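Local atomic coordinates of esterase LipW (PDB entry 3QH4), a protein that probably hydrolyses a narrow range of ester substrates, using an alpha/beta hydrolase fold. Residues A[79-82]-A[83-87]; A[140-143]-A[144-148]. One frame throughout, in Å; residues are numbered along the deposited sequence.

Contact 1: A[79-82]-A[83-87]; sequences RAAP and TPAPV
The loop that joins strand 72-79 to strand 85-91 doubles back through a cis-proline turn, and A81 meets A85 across its mouth. The two methyl groups face one another, with A81 CB 4.1 Å from A85 CB. A85 CB also lies against two carbonyl oxygens of the incoming arm, on the inner side of the bend: it is 3.6 Å from P82 O and 4.0 Å from A81 O, ordinary van der Waals distances.

The turn comes from the cis peptide bond between T83 and P84, which brings T83 CA to only 3.0 Å from P84 CA. Over the four residues P82 to A85 the chain reverses, P82 CA and A85 CA being 5.8 Å apart. P82 O points into this turn and reaches within 3.5 Å of P84 C. It also comes to 3.4 Å from A85 N, but the angle there is too poor for a hydrogen bond. The extended P84 (psi 126°) recalls a type VIb turn, though phi of T83 (-66°) departs from that class; what the geometry supports is a cis-proline turn without a closing bond. Within it, the cis bond sets the reversal and the A81-A85 methyl contact lies across it. T83 sits on the outer, exposed side.

Backbone bonds to neighbouring segments also hold the arms: R79 bonds to A59, A80 to C117, P86 to A118, and A85 to G154 and D156. The result is the second-to-third-strand connection of an alpha/beta hydrolase sheet, where strand 118-122 lies between the two strands that the loop connects.

Contact 2: A[140-143]-A[144-148]; sequences IEVL and TWVVG
With chi1 of T144 at -61°, OG1 stands beside its own backbone N and swings back over the preceding turn of helix 134-148, where it donates to I140 O at 3.0 Å. The same carbonyl also takes T144 N, at 2.9 Å and with a nearly straight N-H (169°). I140 O is thus gripped by two donors from one residue, the hydroxyl standing above the carbonyl plane and the amide only tilted from it. On this exposed flank T144 satisfies its hydroxyl within the helix, a common arrangement for threonine.

The regular i to i+4 bonding continues with W145 N to E141 O, V146 N to V142 O and V147 N to L143 O. On the buried face V142 and V146 touch through one branch each. V142 CG1 extends away from its backbone N (chi1 174°), while V146 CG2 lies beside its own N, and the two methyls meet at 4.1 Å with the side chains crossing obliquely. V142 and V146 both rest on V120 of strand 118-122, and V142 spreads further onto V65, V73, V75 and V122. W145 reaches D63, V65 and I77, so this helix face packs across several strands of the alpha/beta hydrolase sheet.

Along another flank, L143 and V147 both lean on P185, their nearest methyls at the limit of contact. The indole of W145 presents its edge to the backbone, with CE3 4.1 Å from V142 O, near the ring plane.

Contact 1 closes before contact 2 opens along the chain, and their centres lie about 16 Å apart on the same side of the molecule's centre. Contact 1 spans the surface loop and the first residues of strand 85-91, contact 2 the C-terminal half of helix 134-148, which packs against the sheet. They touch where strand meets helix: V87 CG1 lies 4.0 Å from V146 CG1. Strand 118-122 is common ground, since V120 is touched by V87 of the first and by V142 and V146 of the second. Helix 134-148 follows strand 118-122 in the chain, so the V87-V146 contact joins the start of strand 85-91 to that helix.

Contact 1: A[79-82]-A[83-87]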
loop_
_atom_site.group_PDB
_atom_site.type_symbol
_atom_site.label_atom_id
_atom_site.label_comp_id
_atom_site.label_asym_id
_atom_site.label_seq_id
_atom_site.Cartn_x
_atom_site.Cartn_y
_atom_site.Cartn_z
ATOM N N ARG A 79 -17.307 1.239 -4.883
ATOM C CA ARG A 79 -17.811 0.766 -6.167
ATOM C C ARG A 79 -17.978 1.964 -7.119
ATOM O O ARG A 79 -18.741 2.910 -6.839
ATOM C CB ARG A 79 -19.112 -0.032 -6.014
ATOM C CG ARG A 79 -18.982 -1.324 -5.169
ATOM C CD ARG A 79 -20.330 -1.969 -5.029
ATOM N NE ARG A 79 -20.295 -3.345 -4.551
ATOM C CZ ARG A 79 -20.456 -3.698 -3.279
ATOM N NH1 ARG A 79 -20.625 -2.768 -2.338
ATOM N NH2 ARG A 79 -20.430 -4.989 -2.938
ATOM N N ALA A 80 -17.262 1.925 -8.235
ATOM C CA ALA A 80 -17.353 2.970 -9.257
ATOM C C ALA A 80 -17.512 2.387 -10.665
ATOM O O ALA A 80 -16.996 2.954 -11.671
ATOM C CB ALA A 80 -16.151 3.877 -9.192
ATOM N N ALA A 81 -18.167 1.235 -10.732
ATOM C CA ALA A 81 -18.485 0.603 -12.011
ATOM C C ALA A 81 -19.687 -0.300 -11.825
ATOM O O ALA A 81 -19.919 -0.793 -10.715
ATOM C CB ALA A 81 -17.290 -0.206 -12.525
ATOM N N PRO A 82 -20.469 -0.516 -12.897
ATOM C CA PRO A 82 -21.623 -1.423 -12.787
ATOM C C PRO A 82 -21.204 -2.877 -12.574
ATOM O O PRO A 82 -20.072 -3.271 -12.937
ATOM C CB PRO A 82 -22.332 -1.277 -14.149
ATOM C CG PRO A 82 -21.837 0.029 -14.707
ATOM C CD PRO A 82 -20.414 0.163 -14.209
ATOM N N THR A 83 -22.113 -3.648 -11.972
ATOM C CA THR A 83 -21.929 -5.078 -11.776
ATOM C C THR A 83 -21.917 -5.787 -13.138
ATOM O O THR A 83 -22.621 -5.365 -14.063
ATOM C CB THR A 83 -23.053 -5.680 -10.879
ATOM O OG1 THR A 83 -24.324 -5.352 -11.449
ATOM C CG2 THR A 83 -23.011 -5.099 -9.472
ATOM N N PRO A 84 -21.073 -6.823 -13.298
ATOM C CA PRO A 84 -20.019 -7.269 -12.378
ATOM C C PRO A 84 -18.755 -6.454 -12.640
ATOM O O PRO A 84 -18.294 -6.363 -13.781
ATOM C CB PRO A 84 -19.801 -8.748 -12.767
ATOM C CG PRO A 84 -20.777 -9.048 -13.859
ATOM C CD PRO A 84 -21.160 -7.717 -14.459
ATOM N N ALA A 85 -18.234 -5.840 -11.586
ATOM C CA ALA A 85 -17.151 -4.888 -11.688
ATOM C C ALA A 85 -15.806 -5.604 -11.494
ATOM O O ALA A 85 -15.698 -6.501 -10.633
ATOM C CB ALA A 85 -17.342 -3.816 -10.620
ATOM N N PRO A 86 -14.781 -5.222 -12.280
ATOM C CA PRO A 86 -13.425 -5.692 -11.951
ATOM C C PRO A 86 -13.090 -5.175 -10.553
ATOM O O PRO A 86 -13.636 -4.169 -10.133
ATOM C CB PRO A 86 -12.548 -5.023 -13.009
ATOM C CG PRO A 86 -13.325 -3.851 -13.489
ATOM C CD PRO A 86 -14.772 -4.188 -13.340
ATOM N N VAL A 87 -12.219 -5.870 -9.828
ATOM C CA VAL A 87 -12.095 -5.558 -8.398
ATOM C C VAL A 87 -10.640 -5.594 -7.963
ATOM O O VAL A 87 -9.870 -6.452 -8.425
ATOM C CB VAL A 87 -12.966 -6.540 -7.536
ATOM C CG1 VAL A 87 -12.590 -8.009 -7.776
ATOM C CG2 VAL A 87 -12.875 -6.197 -6.023
#

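Contact 2: A[140-143]-A[144-148]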
loop_
_atom_site.group_PDB
_atom_site.type_symbol
_atom_site.label_atom_id
_atom_site.label_comp_id
_atom_site.label_asym_id
_atom_site.label_seq_id
_atom_site.Cartn_x
_atom_site.Cartn_y
_atom_site.Cartn_z
ATOM N N ILE A 140 -5.327 -12.275 2.979
ATOM C CA ILE A 140 -5.683 -13.520 2.277
ATOM C C ILE A 140 -7.137 -13.855 2.509
ATOM O O ILE A 140 -7.855 -14.237 1.580
ATOM C CB ILE A 140 -4.751 -14.695 2.711
ATOM C CG1 ILE A 140 -3.355 -14.467 2.093
ATOM C CG2 ILE A 140 -5.371 -16.063 2.315
ATOM C CD1 ILE A 140 -2.210 -15.354 2.645
ATOM N N GLU A 141 -7.572 -13.673 3.751
ATOM C CA GLU A 141 -8.953 -13.926 4.124
ATOM C C GLU A 141 -9.887 -13.050 3.287
ATOM O O GLU A 141 -10.903 -13.547 2.755
ATOM C CB GLU A 141 -9.133 -13.646 5.621
ATOM C CG GLU A 141 -10.504 -13.993 6.170
ATOM C CD GLU A 141 -10.646 -15.452 6.622
ATOM O OE1 GLU A 141 -9.790 -16.311 6.283
ATOM O OE2 GLU A 141 -11.639 -15.733 7.325
ATOM N N VAL A 142 -9.526 -11.766 3.136
ATOM C CA VAL A 142 -10.359 -10.856 2.360
ATOM C C VAL A 142 -10.355 -11.236 0.892
ATOM O O VAL A 142 -11.414 -11.303 0.273
ATOM C CB VAL A 142 -9.983 -9.367 2.563
ATOM C CG1 VAL A 142 -10.795 -8.447 1.601
ATOM C CG2 VAL A 142 -10.254 -8.988 4.018
ATOM N N LEU A 143 -9.182 -11.515 0.340
ATOM C CA LEU A 143 -9.123 -11.893 -1.076
ATOM C C LEU A 143 -9.972 -13.154 -1.368
ATOM O O LEU A 143 -10.699 -13.192 -2.361
ATOM C CB LEU A 143 -7.679 -12.101 -1.536
ATOM C CG LEU A 143 -7.564 -12.393 -3.051
ATOM C CD1 LEU A 143 -6.315 -11.677 -3.552
ATOM C CD2 LEU A 143 -7.502 -13.882 -3.302
ATOM N N THR A 144 -9.872 -14.171 -0.511
ATOM C CA THR A 144 -10.676 -15.408 -0.678
ATOM C C THR A 144 -12.179 -15.105 -0.651
ATOM O O THR A 144 -12.957 -15.663 -1.440
ATOM C CB THR A 144 -10.289 -16.452 0.417
ATOM O OG1 THR A 144 -8.907 -16.775 0.257
ATOM C CG2 THR A 144 -11.133 -17.751 0.287
ATOM N N TRP A 145 -12.569 -14.209 0.251
ATOM C CA TRP A 145 -13.959 -13.811 0.428
ATOM C C TRP A 145 -14.478 -13.033 -0.787
ATOM O O TRP A 145 -15.615 -13.249 -1.238
ATOM C CB TRP A 145 -14.052 -12.987 1.704
ATOM C CG TRP A 145 -15.368 -12.376 2.028
ATOM C CD1 TRP A 145 -16.383 -12.949 2.760
ATOM C CD2 TRP A 145 -15.797 -11.039 1.725
ATOM N NE1 TRP A 145 -17.420 -12.058 2.905
ATOM C CE2 TRP A 145 -17.086 -10.877 2.298
ATOM C CE3 TRP A 145 -15.214 -9.955 1.047
ATOM C CZ2 TRP A 145 -17.808 -9.690 2.189
ATOM C CZ3 TRP A 145 -15.923 -8.786 0.944
ATOM C CH2 TRP A 145 -17.205 -8.651 1.516
ATOM N N VAL A 146 -13.635 -12.161 -1.345
ATOM C CA VAL A 146 -13.970 -11.406 -2.542
ATOM C C VAL A 146 -14.289 -12.355 -3.688
ATOM O O VAL A 146 -15.291 -12.192 -4.378
ATOM C CB VAL A 146 -12.811 -10.426 -2.915
ATOM C CG1 VAL A 146 -12.931 -9.910 -4.326
ATOM C CG2 VAL A 146 -12.770 -9.297 -1.883
ATOM N N VAL A 147 -13.451 -13.368 -3.864
ATOM C CA VAL A 147 -13.628 -14.281 -4.976
ATOM C C VAL A 147 -14.793 -15.231 -4.679
ATOM O O VAL A 147 -15.653 -15.445 -5.542
ATOM C CB VAL A 147 -12.315 -15.045 -5.259
ATOM C CG1 VAL A 147 -12.538 -16.181 -6.277
ATOM C CG2 VAL A 147 -11.223 -14.079 -5.746
ATOM N N GLY A 148 -14.864 -15.744 -3.450
ATOM C CA GLY A 148 -15.886 -16.751 -3.105
ATOM C C GLY A 148 -17.278 -16.160 -3.170
ATOM O O GLY A 148 -18.274 -16.876 -3.437
#